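Local coordinates for protein Glucose/sorbosone dehydrogenases (Escherichia coli K12, PDB 2G8S) that belongs to the glucose/sorbosone dehydrogenase family of beta-propeller proteins and carries a calcium ion in its crystal structure, at residues L33-G38 and I83-S88; Y87-D92 and G97-Y102; T117-M122 and R188-S193; K140-I145 and P176-F181. All blocks are in the same frame, centred on the assembly; numbering follows the deposited sequence. Where two conformers were deposited one is given.

The four contacts lie on three successive antiparallel sheets of a beta-propeller, or on the loops beside them. Contact 1 joins strand 32-36 of one sheet to strand 82-90 of the next; contact 2, about 11 Å away between centres, continues along strand 82-90 and pairs it with strand 96-105, sharing Tyr87 and Ser88. Strand 115-120 of that same sheet meets the turn leading into strand 191-194 of the following sheet in contact 3, about 12 Å on from contact 2. Contact 4, about 10 Å from contact 3, has segments that fall between those of contact 3 in sequence. Contacts 1 and 3 thus stitch successive sheets, while contact 2 pairs two strands within one sheet and contact 4 lays a loop against a strand of the next.

Contact 1: residues L33-G38 and I83-S88; sequences LITLRG and IWLSYS
With CG of Leu33 anti to its carbonyl carbon (chi1 -61°) and the chain extended beyond it, the CD1 methyl is carried out toward Ile83. From the other strand Ile83 answers with CG1 set between its own backbone N and carbonyl carbon (chi1 72°), the more hindered choice for a beta-branched residue, and its CD1 reaches back. The two methyls meet tip to tip, Leu33 CD1 to Ile83 CD1 at 4.0 Å, an ordinary van der Waals distance. Two residues further along each strand a second, looser touch follows: the Thr35 CG2 methyl faces the CD2 branch of Leu85, with 4.4 Å between Thr35 CG2 and Leu85 CD2. The Thr35 hydroxyl is not spent on this contact; OG1 is hydrogen-bonded to the carbonyl of Leu69, which leaves the methyl to serve the apolar side. The backbones stay well apart, with 9.0 Å from Thr35 CA to Leu85 CA, so side chains alone span the gap, as where neighbouring sheets of a beta-propeller pack face to face. All four residues are buried. Strand 68-73 lies beside the contact, Val71 touching both Thr35 and Leu85 and Leu73 touching Ile83, while Leu105 of strand 96-105 packs on both Leu33 and Ile83. Strand 32-36 is itself paired with strands 20-25 and 40-45 in the preceding sheet.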
loop_
_atom_site.group_PDB
_atom_site.type_symbol
_atom_site.label_atom_id
_atom_site.label_comp_id
_atom_site.label_asym_id
_atom_site.label_seq_id
_atom_site.Cartn_x
_atom_site.Cartn_y
_atom_site.Cartn_z
ATOM N N LEU A 33 -15.781 1.643 -2.643
ATOM C CA LEU A 33 -15.300 0.805 -3.729
ATOM C C LEU A 33 -14.294 -0.174 -3.132
ATOM O O LEU A 33 -13.566 0.166 -2.189
ATOM C CB LEU A 33 -14.622 1.654 -4.800
ATOM C CG LEU A 33 -15.452 2.730 -5.514
ATOM C CD1 LEU A 33 -14.571 3.497 -6.481
ATOM C CD2 LEU A 33 -16.659 2.145 -6.238
ATOM N N ILE A 34 -14.263 -1.388 -3.675
ATOM C CA ILE A 34 -13.322 -2.414 -3.241
ATOM C C ILE A 34 -12.683 -3.033 -4.470
ATOM O O ILE A 34 -13.385 -3.375 -5.421
ATOM C CB ILE A 34 -14.030 -3.544 -2.428
ATOM C CG1 ILE A 34 -14.818 -2.955 -1.247
ATOM C CG2 ILE A 34 -13.017 -4.585 -1.946
ATOM C CD1 ILE A 34 -15.757 -3.940 -0.554
ATOM N N THR A 35 -11.359 -3.158 -4.462
ATOM C CA THR A 35 -10.684 -3.905 -5.518
ATOM C C THR A 35 -10.568 -5.364 -5.118
ATOM O O THR A 35 -10.271 -5.673 -3.969
ATOM C CB THR A 35 -9.265 -3.379 -5.794
ATOM O OG1 THR A 35 -8.531 -3.294 -4.561
ATOM C CG2 THR A 35 -9.317 -2.022 -6.468
ATOM N N LEU A 36 -10.855 -6.247 -6.070
ATOM C CA LEU A 36 -10.609 -7.672 -5.908
ATOM C C LEU A 36 -9.467 -8.006 -6.844
ATOM O O LEU A 36 -9.518 -7.677 -8.028
ATOM C CB LEU A 36 -11.849 -8.489 -6.262
ATOM C CG LEU A 36 -13.111 -8.193 -5.460
ATOM C CD1 LEU A 36 -14.232 -9.024 -6.038
ATOM C CD2 LEU A 36 -12.916 -8.499 -3.966
ATOM N N ARG A 37 -8.431 -8.637 -6.300
ATOM C CA ARG A 37 -7.140 -8.717 -6.990
ATOM C C ARG A 37 -7.199 -9.455 -8.328
ATOM O O ARG A 37 -6.387 -9.200 -9.215
ATOM C CB ARG A 37 -6.054 -9.297 -6.076
ATOM C CG ARG A 37 -4.642 -8.866 -6.468
ATOM C CD ARG A 37 -3.595 -9.278 -5.436
ATOM N NE ARG A 37 -3.227 -10.687 -5.559
ATOM C CZ ARG A 37 -3.375 -11.608 -4.609
ATOM N NH1 ARG A 37 -3.874 -11.294 -3.419
ATOM N NH2 ARG A 37 -3.007 -12.856 -4.849
ATOM N N GLY A 38 -8.172 -10.347 -8.476
ATOM C CA GLY A 38 -8.358 -11.064 -9.734
ATOM C C GLY A 38 -8.745 -10.155 -10.893
ATOM O O GLY A 38 -8.658 -10.564 -12.058
ATOM N N ILE A 83 -10.920 8.736 -10.061
ATOM C CA ILE A 83 -10.388 7.664 -9.227
ATOM C C ILE A 83 -9.140 7.084 -9.875
ATOM O O ILE A 83 -9.051 6.999 -11.103
ATOM C CB ILE A 83 -11.433 6.566 -8.879
ATOM C CG1 ILE A 83 -11.778 5.693 -10.079
ATOM C CG2 ILE A 83 -12.675 7.185 -8.248
ATOM C CD1 ILE A 83 -12.405 4.347 -9.677
ATOM N N TRP A 84 -8.166 6.757 -9.034
ATOM C CA TRP A 84 -6.898 6.188 -9.469
ATOM C C TRP A 84 -6.840 4.707 -9.131
ATOM O O TRP A 84 -7.319 4.285 -8.071
ATOM C CB TRP A 84 -5.734 6.908 -8.775
ATOM C CG TRP A 84 -5.479 8.303 -9.268
ATOM C CD1 TRP A 84 -6.264 9.415 -9.077
ATOM C CD2 TRP A 84 -4.356 8.735 -10.045
ATOM N NE1 TRP A 84 -5.693 10.513 -9.690
ATOM C CE2 TRP A 84 -4.519 10.124 -10.290
ATOM C CE3 TRP A 84 -3.219 8.084 -10.554
ATOM C CZ2 TRP A 84 -3.573 10.873 -11.016
ATOM C CZ3 TRP A 84 -2.291 8.819 -11.284
ATOM C CH2 TRP A 84 -2.471 10.201 -11.505
ATOM N N LEU A 85 -6.249 3.918 -10.028
ATOM C CA LEU A 85 -6.049 2.486 -9.791
ATOM C C LEU A 85 -4.603 2.109 -10.080
ATOM O O LEU A 85 -3.962 2.686 -10.972
ATOM C CB LEU A 85 -6.951 1.629 -10.693
ATOM C CG LEU A 85 -8.470 1.825 -10.604
ATOM C CD1 LEU A 85 -9.205 1.100 -11.734
ATOM C CD2 LEU A 85 -8.988 1.333 -9.249
ATOM N N SER A 86 -4.089 1.140 -9.326
ATOM C CA SER A 86 -2.826 0.517 -9.681
ATOM C C SER A 86 -3.044 -0.973 -9.914
ATOM O O SER A 86 -3.983 -1.568 -9.395
ATOM C CB SER A 86 -1.773 0.739 -8.592
ATOM O OG SER A 86 -2.124 0.086 -7.381
ATOM N N TYR A 87 -2.173 -1.571 -10.713
ATOM C CA TYR A 87 -2.349 -2.965 -11.115
ATOM C C TYR A 87 -1.038 -3.496 -11.669
ATOM O O TYR A 87 -0.147 -2.718 -11.982
ATOM C CB TYR A 87 -3.475 -3.087 -12.166
ATOM C CG TYR A 87 -3.249 -2.313 -13.457
ATOM C CD1 TYR A 87 -2.843 -2.976 -14.620
ATOM C CD2 TYR A 87 -3.479 -0.928 -13.531
ATOM C CE1 TYR A 87 -2.641 -2.280 -15.815
ATOM C CE2 TYR A 87 -3.279 -0.224 -14.734
ATOM C CZ TYR A 87 -2.853 -0.913 -15.862
ATOM O OH TYR A 87 -2.654 -0.247 -17.053
ATOM N N SER A 88 -0.918 -4.813 -11.777
ATOM C CA SER A 88 0.229 -5.376 -12.493
ATOM C C SER A 88 -0.118 -5.582 -13.961
ATOM O O SER A 88 -1.250 -5.932 -14.303
ATOM C CB SER A 88 0.706 -6.673 -11.845
ATOM O OG SER A 88 -0.356 -7.573 -11.639
#

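Contact 2: residues Y87-D92 and G97-Y102; sequences YSEVGD and GTAVGY
Four backbone hydrogen bonds tie Tyr87 and Glu89 to Ala99 and Gly97. Tyr87 and Ala99 exchange two: Ala99 N to Tyr87 O is 2.8 Å, and Tyr87 N to Ala99 O is 2.9 Å. Glu89 and Gly97 exchange the other pair, with Glu89 N to Gly97 O at 2.9 Å. Between them Ser88 faces Thr98 as a non-hydrogen-bonded pair, where Thr98 CA lies 3.4 Å from Tyr87 O in a CA-H...O contact. This is the beta hairpin of strands 82-90 and 96-105, neighbours within one antiparallel sheet of the propeller. On the face bearing Tyr87, Glu89 and Ala99, the phenol ring lies over the alanine methyl in a CH-pi contact: Ala99 CB is 3.8 Å from the ring centroid of Tyr87, displaced toward its hydroxyl end. A chi1 of 60° tucks CG between the backbone N and carbonyl carbon and swings the ring across to Ala99. Tyr87 OH is then hydrogen-bonded to Thr117 OG1, and Glu89 OE1 makes salt bridges with Arg120 and Lys124.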
loop_
_atom_site.group_PDB
_atom_site.type_symbol
_atom_site.label_atom_id
_atom_site.label_comp_id
_atom_site.label_asym_id
_atom_site.label_seq_id
_atom_site.Cartn_x
_atom_site.Cartn_y
_atom_site.Cartn_z
ATOM N N TYR A 87 -2.173 -1.571 -10.713
ATOM C CA TYR A 87 -2.349 -2.965 -11.115
ATOM C C TYR A 87 -1.038 -3.496 -11.669
ATOM O O TYR A 87 -0.147 -2.718 -11.982
ATOM C CB TYR A 87 -3.475 -3.087 -12.166
ATOM C CG TYR A 87 -3.249 -2.313 -13.457
ATOM C CD1 TYR A 87 -2.843 -2.976 -14.620
ATOM C CD2 TYR A 87 -3.479 -0.928 -13.531
ATOM C CE1 TYR A 87 -2.641 -2.280 -15.815
ATOM C CE2 TYR A 87 -3.279 -0.224 -14.734
ATOM C CZ TYR A 87 -2.853 -0.913 -15.862
ATOM O OH TYR A 87 -2.654 -0.247 -17.053
ATOM N N SER A 88 -0.918 -4.813 -11.777
ATOM C CA SER A 88 0.229 -5.376 -12.493
ATOM C C SER A 88 -0.118 -5.582 -13.961
ATOM O O SER A 88 -1.250 -5.932 -14.303
ATOM C CB SER A 88 0.706 -6.673 -11.845
ATOM O OG SER A 88 -0.356 -7.573 -11.639
ATOM N N GLU A 89 0.870 -5.348 -14.815
ATOM C CA GLU A 89 0.701 -5.412 -16.264
ATOM C C GLU A 89 1.880 -6.159 -16.887
ATOM O O GLU A 89 3.037 -5.880 -16.575
ATOM C CB GLU A 89 0.636 -3.987 -16.820
ATOM C CG GLU A 89 0.508 -3.907 -18.345
ATOM C CD GLU A 89 0.765 -2.516 -18.887
ATOM O OE1 GLU A 89 1.812 -1.926 -18.549
ATOM O OE2 GLU A 89 -0.069 -2.020 -19.680
ATOM N N VAL A 90 1.580 -7.092 -17.785
ATOM C CA VAL A 90 2.621 -7.904 -18.398
ATOM C C VAL A 90 3.338 -7.127 -19.507
ATOM O O VAL A 90 2.776 -6.196 -20.093
ATOM C CB VAL A 90 2.028 -9.246 -18.911
ATOM C CG1 VAL A 90 1.226 -9.044 -20.186
ATOM C CG2 VAL A 90 3.114 -10.306 -19.087
ATOM N N GLY A 91 4.591 -7.500 -19.743
ATOM C CA GLY A 91 5.379 -6.954 -20.828
ATOM C C GLY A 91 5.522 -7.961 -21.947
ATOM O O GLY A 91 4.630 -8.783 -22.184
ATOM N N ASP A 92 6.665 -7.897 -22.614
ATOM C CA ASP A 92 6.887 -8.621 -23.866
ATOM C C ASP A 92 7.614 -9.959 -23.725
ATOM O O ASP A 92 7.805 -10.672 -24.716
ATOM C CB ASP A 92 7.641 -7.726 -24.852
ATOM C CG ASP A 92 8.885 -7.093 -24.246
ATOM O OD1 ASP A 92 9.439 -7.621 -23.246
ATOM O OD2 ASP A 92 9.317 -6.056 -24.773
ATOM N N GLY A 97 5.132 -5.634 -14.384
ATOM C CA GLY A 97 5.509 -4.495 -13.571
ATOM C C GLY A 97 4.241 -3.766 -13.172
ATOM O O GLY A 97 3.167 -4.003 -13.731
ATOM N N THR A 98 4.363 -2.880 -12.195
ATOM C CA THR A 98 3.229 -2.108 -11.709
ATOM C C THR A 98 2.882 -0.982 -12.683
ATOM O O THR A 98 3.770 -0.385 -13.299
ATOM C CB THR A 98 3.570 -1.549 -10.326
ATOM O OG1 THR A 98 3.941 -2.648 -9.485
ATOM C CG2 THR A 98 2.382 -0.805 -9.698
ATOM N N ALA A 99 1.586 -0.718 -12.820
ATOM C CA ALA A 99 1.078 0.346 -13.676
ATOM C C ALA A 99 0.046 1.127 -12.890
ATOM O O ALA A 99 -0.632 0.574 -12.024
ATOM C CB ALA A 99 0.458 -0.229 -14.941
ATOM N N VAL A 100 -0.081 2.413 -13.212
ATOM C CA VAL A 100 -0.916 3.331 -12.439
ATOM C C VAL A 100 -1.656 4.248 -13.394
ATOM O O VAL A 100 -1.054 4.810 -14.312
ATOM C CB VAL A 100 -0.058 4.188 -11.477
ATOM C CG1 VAL A 100 -0.923 5.208 -10.716
ATOM C CG2 VAL A 100 0.711 3.297 -10.489
ATOM N N GLY A 101 -2.957 4.398 -13.168
ATOM C CA GLY A 101 -3.759 5.275 -14.025
ATOM C C GLY A 101 -4.979 5.806 -13.313
ATOM O O GLY A 101 -5.204 5.518 -12.137
ATOM N N TYR A 102 -5.773 6.580 -14.041
ATOM C CA TYR A 102 -6.996 7.128 -13.481
ATOM C C TYR A 102 -8.100 7.222 -14.515
ATOM O O TYR A 102 -7.835 7.264 -15.716
ATOM C CB TYR A 102 -6.762 8.503 -12.851
ATOM C CG TYR A 102 -6.388 9.614 -13.814
ATOM C CD1 TYR A 102 -7.358 10.292 -14.563
ATOM C CD2 TYR A 102 -5.066 10.013 -13.949
ATOM C CE1 TYR A 102 -6.996 11.339 -15.435
ATOM C CE2 TYR A 102 -4.696 11.056 -14.819
ATOM C CZ TYR A 102 -5.670 11.708 -15.558
ATOM O OH TYR A 102 -5.318 12.727 -16.416
#

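Contact 3: residues T117-M122 and R188-S193; sequences TVFRQM and RAEIWS. With PO4 (phosphate ion), chain D.
Phe119 stands near the end of strand 115-120, in a classic beta bulge where it and Val118 both face Val100; opposite it, Arg188 to Ile191 form a type I beta turn closed by Ile191 N to Arg188 O at 3.2 Å. The backbones keep their distance, 9.4 Å from Phe119 CA to Glu190 CA, and side chains and water fill the interval. The Phe119 ring, its CG anti to the backbone N (chi1 169°), brings CE1 to within 4.0 Å of Glu190 CG, with the ring and carboxylate planes 65° apart. The contact joins two successive propeller sheets, strand 115-120 of one and the turn entering strand 191-194 of the other; Val167 of strand 165-170, in the second sheet, touches both residues. The carboxylate itself is held by a residue of its own turn: Arg188 grips it side-on, NE to Glu190 OE1 at 2.9 Å and NH2 to Glu190 OE2 at 2.8 Å, both near the guanidinium plane, though NH2 meets OE2 from well above the plane of the carboxylate. This salt bridge probably fixes the guanidinium so that its remaining N-H groups can point across the contact. One water takes a hydrogen bond from Arg188 NH2 and gives one to Arg120 O; a second does the same between Arg188 NH1 and Met122 O. Met122, a selenomethionine, rests its CB 4.0 Å from Arg188 NH1. Arg120 NH1 donates to O2 of a phosphate ion at 2.9 Å, and Thr117 CG2 lies over a face of the Arg120 guanidinium.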
loop_
_atom_site.group_PDB
_atom_site.type_symbol
_atom_site.label_atom_id
_atom_site.label_comp_id
_atom_site.label_asym_id
_atom_site.label_seq_id
_atom_site.Cartn_x
_atom_site.Cartn_y
_atom_site.Cartn_z
ATOM N N THR A 117 -3.610 4.942 -18.469
ATOM C CA THR A 117 -2.443 4.589 -17.678
ATOM C C THR A 117 -1.401 5.691 -17.857
ATOM O O THR A 117 -0.964 5.990 -18.980
ATOM C CB THR A 117 -1.910 3.203 -18.076
ATOM O OG1 THR A 117 -2.928 2.224 -17.821
ATOM C CG2 THR A 117 -0.659 2.843 -17.275
ATOM N N VAL A 118 -1.019 6.309 -16.744
ATOM C CA VAL A 118 -0.112 7.448 -16.787
ATOM C C VAL A 118 1.304 7.168 -16.293
ATOM O O VAL A 118 2.198 7.965 -16.529
ATOM C CB VAL A 118 -0.686 8.691 -16.046
ATOM C CG1 VAL A 118 -2.051 9.044 -16.575
ATOM C CG2 VAL A 118 -0.735 8.467 -14.539
ATOM N N PHE A 119 1.491 6.051 -15.593
ATOM C CA PHE A 119 2.799 5.715 -15.054
ATOM C C PHE A 119 3.004 4.215 -15.065
ATOM O O PHE A 119 2.105 3.446 -14.710
ATOM C CB PHE A 119 2.982 6.249 -13.624
ATOM C CG PHE A 119 4.215 5.708 -12.950
ATOM C CD1 PHE A 119 5.462 6.264 -13.205
ATOM C CD2 PHE A 119 4.135 4.599 -12.109
ATOM C CE1 PHE A 119 6.614 5.740 -12.614
ATOM C CE2 PHE A 119 5.271 4.078 -11.520
ATOM C CZ PHE A 119 6.515 4.645 -11.776
ATOM N N ARG A 120 4.201 3.808 -15.483
ATOM C CA ARG A 120 4.584 2.398 -15.462
ATOM C C ARG A 120 5.955 2.176 -14.855
ATOM O O ARG A 120 6.922 2.863 -15.191
ATOM C CB ARG A 120 4.587 1.813 -16.873
ATOM C CG ARG A 120 3.218 1.582 -17.426
ATOM C CD ARG A 120 3.305 1.132 -18.874
ATOM N NE ARG A 120 2.021 0.626 -19.340
ATOM C CZ ARG A 120 1.112 1.342 -19.997
ATOM N NH1 ARG A 120 1.320 2.631 -20.276
ATOM N NH2 ARG A 120 -0.020 0.762 -20.358
ATOM N N GLN A 121 6.021 1.222 -13.934
ATOM C CA GLN A 121 7.293 0.697 -13.484
ATOM C C GLN A 121 8.013 0.077 -14.674
ATOM O O GLN A 121 7.478 -0.809 -15.335
ATOM C CB GLN A 121 7.050 -0.356 -12.411
ATOM C CG GLN A 121 8.304 -1.012 -11.886
ATOM C CD GLN A 121 8.004 -2.012 -10.793
ATOM O OE1 GLN A 121 7.153 -2.889 -10.958
ATOM N NE2 GLN A 121 8.706 -1.892 -9.668
HETATM N N MSE A 122 9.211 0.574 -14.949
HETATM C CA MSE A 122 10.035 0.029 -16.029
HETATM C C MSE A 122 11.462 -0.110 -15.521
HETATM O O MSE A 122 11.916 0.727 -14.751
HETATM C CB MSE A 122 10.000 0.917 -17.277
HETATM C CG MSE A 122 8.632 1.026 -17.917
HETATM SE SE MSE A 122 8.030 -0.650 -18.677
HETATM C CE MSE A 122 8.943 -0.564 -20.359
ATOM N N ARG A 188 16.038 7.834 -13.115
ATOM C CA ARG A 188 14.627 8.082 -13.403
ATOM C C ARG A 188 14.126 9.246 -12.545
ATOM O O ARG A 188 14.176 9.188 -11.310
ATOM C CB ARG A 188 13.783 6.830 -13.147
ATOM C CG ARG A 188 14.038 5.676 -14.116
ATOM C CD ARG A 188 13.601 6.001 -15.537
ATOM N NE ARG A 188 12.186 6.372 -15.669
ATOM C CZ ARG A 188 11.286 5.704 -16.393
ATOM N NH1 ARG A 188 11.617 4.591 -17.052
ATOM N NH2 ARG A 188 10.040 6.161 -16.469
ATOM N N ALA A 189 13.633 10.290 -13.215
ATOM C CA ALA A 189 13.206 11.521 -12.559
ATOM C C ALA A 189 12.018 11.325 -11.621
ATOM O O ALA A 189 11.772 12.168 -10.757
ATOM C CB ALA A 189 12.876 12.594 -13.601
ATOM N N GLU A 190 11.294 10.213 -11.793
ATOM C CA GLU A 190 10.114 9.920 -10.967
ATOM C C GLU A 190 10.471 9.558 -9.521
ATOM O O GLU A 190 9.610 9.615 -8.638
ATOM C CB GLU A 190 9.304 8.779 -11.581
ATOM C CG GLU A 190 8.759 9.062 -12.987
ATOM C CD GLU A 190 9.679 8.620 -14.121
ATOM O OE1 GLU A 190 10.869 8.313 -13.880
ATOM O OE2 GLU A 190 9.188 8.571 -15.273
ATOM N N ILE A 191 11.731 9.196 -9.283
ATOM C CA ILE A 191 12.159 8.657 -7.984
ATOM C C ILE A 191 12.212 9.711 -6.874
ATOM O O ILE A 191 12.803 10.783 -7.039
ATOM C CB ILE A 191 13.532 7.929 -8.101
ATOM C CG1 ILE A 191 13.411 6.708 -9.027
ATOM C CG2 ILE A 191 14.065 7.516 -6.706
ATOM C CD1 ILE A 191 14.744 6.158 -9.498
ATOM N N TRP A 192 11.604 9.375 -5.737
ATOM C CA TRP A 192 11.694 10.164 -4.515
ATOM C C TRP A 192 12.673 9.519 -3.532
ATOM O O TRP A 192 13.589 10.170 -3.053
ATOM C CB TRP A 192 10.311 10.280 -3.875
ATOM C CG TRP A 192 10.198 11.313 -2.794
ATOM C CD1 TRP A 192 9.997 11.096 -1.452
ATOM C CD2 TRP A 192 10.246 12.735 -2.967
ATOM N NE1 TRP A 192 9.917 12.298 -0.784
ATOM C CE2 TRP A 192 10.065 13.320 -1.688
ATOM C CE3 TRP A 192 10.428 13.570 -4.078
ATOM C CZ2 TRP A 192 10.056 14.709 -1.496
ATOM C CZ3 TRP A 192 10.419 14.946 -3.887
ATOM C CH2 TRP A 192 10.237 15.502 -2.605
ATOM N N SER A 193 12.472 8.231 -3.245
ATOM C CA SER A 193 13.358 7.474 -2.350
ATOM C C SER A 193 13.654 6.128 -2.982
ATOM O O SER A 193 12.902 5.658 -3.844
ATOM C CB SER A 193 12.707 7.243 -0.976
ATOM O OG SER A 193 12.204 8.444 -0.397
HETATM P P PO4 D . 3.251 5.547 -19.445
HETATM O O1 PO4 D . 2.102 6.376 -19.994
HETATM O O2 PO4 D . 3.623 4.445 -20.396
HETATM O O3 PO4 D . 4.457 6.425 -19.221
HETATM O O4 PO4 D . 2.814 4.910 -18.154
HETATM O O HOH W 1 7.938 4.372 -17.206
HETATM O O HOH W 2 13.590 2.624 -15.884
#

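Contact 4: residues K140-I145 and P176-F181; sequences KGYLFI and PDDNPF
A type I beta turn from Pro176 to Asn179, part of the long loop that leads from strand 165-170 to strand 191-194, leans against Tyr142 at the start of strand 142-147. The direct touch is apolar: Pro176 comes up to the edge of the phenol ring, close to its plane, with Pro176 CG 3.9 Å from Tyr142 CE1. Pro176 CB is almost as near to the same carbon, so one side of the pyrrolidine ring bears on the rim of the tyrosine. The polar end is handled by water. Tyr142 OH and Asp178 OD1 are 4.3 Å apart, and a water bridges them, 2.6 Å from Tyr142 OH and donating to Asp178 OD1. A second water donates to Asp178 OD2 and is linked more weakly to the same hydroxyl, so the carboxylate faces the phenol through two waters. Asp178 OD1 also has a stronger, direct partner in the salt bridge with Arg168. That arginine, on strand 165-170, makes a cation-pi contact with the Tyr142 ring and is touched by Pro176 as well. The loop is thus held against strands 142-147 and 165-170, adjacent in one antiparallel sheet, while Asn179 and Pro180 pack on Trp192 of strand 191-194 at its edge.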
loop_
_atom_site.group_PDB
_atom_site.type_symbol
_atom_site.label_atom_id
_atom_site.label_comp_id
_atom_site.label_asym_id
_atom_site.label_seq_id
_atom_site.Cartn_x
_atom_site.Cartn_y
_atom_site.Cartn_z
ATOM N N LYS A 140 -1.168 18.049 -0.926
ATOM C CA LYS A 140 -0.556 19.332 -1.260
ATOM C C LYS A 140 0.103 19.334 -2.629
ATOM O O LYS A 140 1.121 20.003 -2.844
ATOM C CB LYS A 140 0.402 19.793 -0.166
ATOM C CG LYS A 140 1.465 18.788 0.206
ATOM C CD LYS A 140 1.834 18.956 1.652
ATOM C CE LYS A 140 2.623 17.774 2.145
ATOM N NZ LYS A 140 2.711 17.775 3.624
ATOM N N GLY A 141 -0.492 18.583 -3.549
ATOM C CA GLY A 141 -0.107 18.654 -4.941
ATOM C C GLY A 141 0.519 17.421 -5.536
ATOM O O GLY A 141 0.795 17.402 -6.737
ATOM N N TYR A 142 0.722 16.393 -4.709
ATOM C CA TYR A 142 1.542 15.248 -5.138
ATOM C C TYR A 142 0.929 13.879 -4.882
ATOM O O TYR A 142 0.026 13.720 -4.055
ATOM C CB TYR A 142 2.958 15.345 -4.535
ATOM C CG TYR A 142 3.583 16.674 -4.887
ATOM C CD1 TYR A 142 4.299 16.837 -6.072
ATOM C CD2 TYR A 142 3.398 17.784 -4.065
ATOM C CE1 TYR A 142 4.832 18.074 -6.423
ATOM C CE2 TYR A 142 3.919 19.018 -4.406
ATOM C CZ TYR A 142 4.637 19.159 -5.576
ATOM O OH TYR A 142 5.155 20.402 -5.876
ATOM N N LEU A 143 1.444 12.899 -5.620
ATOM C CA LEU A 143 1.011 11.522 -5.508
ATOM C C LEU A 143 2.241 10.659 -5.303
ATOM O O LEU A 143 3.194 10.715 -6.098
ATOM C CB LEU A 143 0.301 11.089 -6.794
ATOM C CG LEU A 143 0.001 9.596 -6.945
ATOM C CD1 LEU A 143 -0.948 9.073 -5.853
ATOM C CD2 LEU A 143 -0.581 9.325 -8.314
ATOM N N PHE A 144 2.215 9.867 -4.236
ATOM C CA PHE A 144 3.285 8.919 -3.948
ATOM C C PHE A 144 2.886 7.517 -4.372
ATOM O O PHE A 144 1.741 7.090 -4.168
ATOM C CB PHE A 144 3.645 8.963 -2.461
ATOM C CG PHE A 144 4.369 10.219 -2.066
ATOM C CD1 PHE A 144 5.754 10.303 -2.172
ATOM C CD2 PHE A 144 3.662 11.331 -1.628
ATOM C CE1 PHE A 144 6.434 11.464 -1.810
ATOM C CE2 PHE A 144 4.328 12.506 -1.277
ATOM C CZ PHE A 144 5.720 12.571 -1.362
ATOM N N ILE A 145 3.839 6.814 -4.985
ATOM C CA ILE A 145 3.589 5.488 -5.535
ATOM C C ILE A 145 4.664 4.526 -5.021
ATOM O O ILE A 145 5.854 4.767 -5.238
ATOM C CB ILE A 145 3.605 5.513 -7.083
ATOM C CG1 ILE A 145 2.564 6.500 -7.622
ATOM C CG2 ILE A 145 3.351 4.114 -7.638
ATOM C CD1 ILE A 145 2.658 6.740 -9.129
ATOM N N PRO A 176 7.438 16.125 -11.129
ATOM C CA PRO A 176 7.716 17.411 -10.481
ATOM C C PRO A 176 9.085 17.980 -10.853
ATOM O O PRO A 176 10.072 17.231 -10.924
ATOM C CB PRO A 176 7.677 17.073 -8.980
ATOM C CG PRO A 176 6.902 15.805 -8.892
ATOM C CD PRO A 176 7.247 15.047 -10.139
ATOM N N ASP A 177 9.140 19.298 -11.054
ATOM C CA ASP A 177 10.391 19.959 -11.423
ATOM C C ASP A 177 11.424 19.980 -10.293
ATOM O O ASP A 177 12.599 20.280 -10.529
ATOM C CB ASP A 177 10.119 21.380 -11.937
ATOM C CG ASP A 177 9.645 21.404 -13.386
ATOM O OD1 ASP A 177 9.056 22.428 -13.795
ATOM O OD2 ASP A 177 9.865 20.413 -14.119
ATOM N N ASP A 178 10.992 19.643 -9.076
ATOM C CA ASP A 178 11.882 19.646 -7.912
ATOM C C ASP A 178 12.172 18.244 -7.352
ATOM O O ASP A 178 12.684 18.120 -6.243
ATOM C CB ASP A 178 11.329 20.545 -6.798
ATOM C CG ASP A 178 10.026 20.028 -6.214
ATOM O OD1 ASP A 178 9.192 19.495 -6.975
ATOM O OD2 ASP A 178 9.830 20.152 -4.988
ATOM N N ASN A 179 11.847 17.200 -8.112
ATOM C CA ASN A 179 12.245 15.840 -7.723
ATOM C C ASN A 179 13.773 15.710 -7.657
ATOM O O ASN A 179 14.480 16.394 -8.404
ATOM C CB ASN A 179 11.629 14.790 -8.651
ATOM C CG ASN A 179 10.297 14.243 -8.124
ATOM O OD1 ASN A 179 9.678 14.829 -7.224
ATOM N ND2 ASN A 179 9.864 13.113 -8.676
ATOM N N PRO A 180 14.284 14.862 -6.744
ATOM C CA PRO A 180 15.709 14.900 -6.375
ATOM C C PRO A 180 16.685 14.547 -7.497
ATOM O O PRO A 180 17.806 15.066 -7.502
ATOM C CB PRO A 180 15.818 13.868 -5.244
ATOM C CG PRO A 180 14.622 12.987 -5.403
ATOM C CD PRO A 180 13.544 13.841 -5.979
ATOM N N PHE A 181 16.265 13.682 -8.419
ATOM C CA PHE A 181 17.172 13.134 -9.442
ATOM C C PHE A 181 16.899 13.628 -10.860
ATOM O O PHE A 181 17.374 13.036 -11.838
ATOM C CB PHE A 181 17.176 11.599 -9.385
ATOM C CG PHE A 181 17.540 11.051 -8.038
ATOM C CD1 PHE A 181 18.834 11.188 -7.552
ATOM C CD2 PHE A 181 16.592 10.431 -7.239
ATOM C CE1 PHE A 181 19.186 10.700 -6.300
ATOM C CE2 PHE A 181 16.935 9.941 -5.975
ATOM C CZ PHE A 181 18.233 10.076 -5.507
HETATM O O HOH W 3 7.367 20.208 -3.863
HETATM O O HOH W 4 6.916 20.622 -7.819
#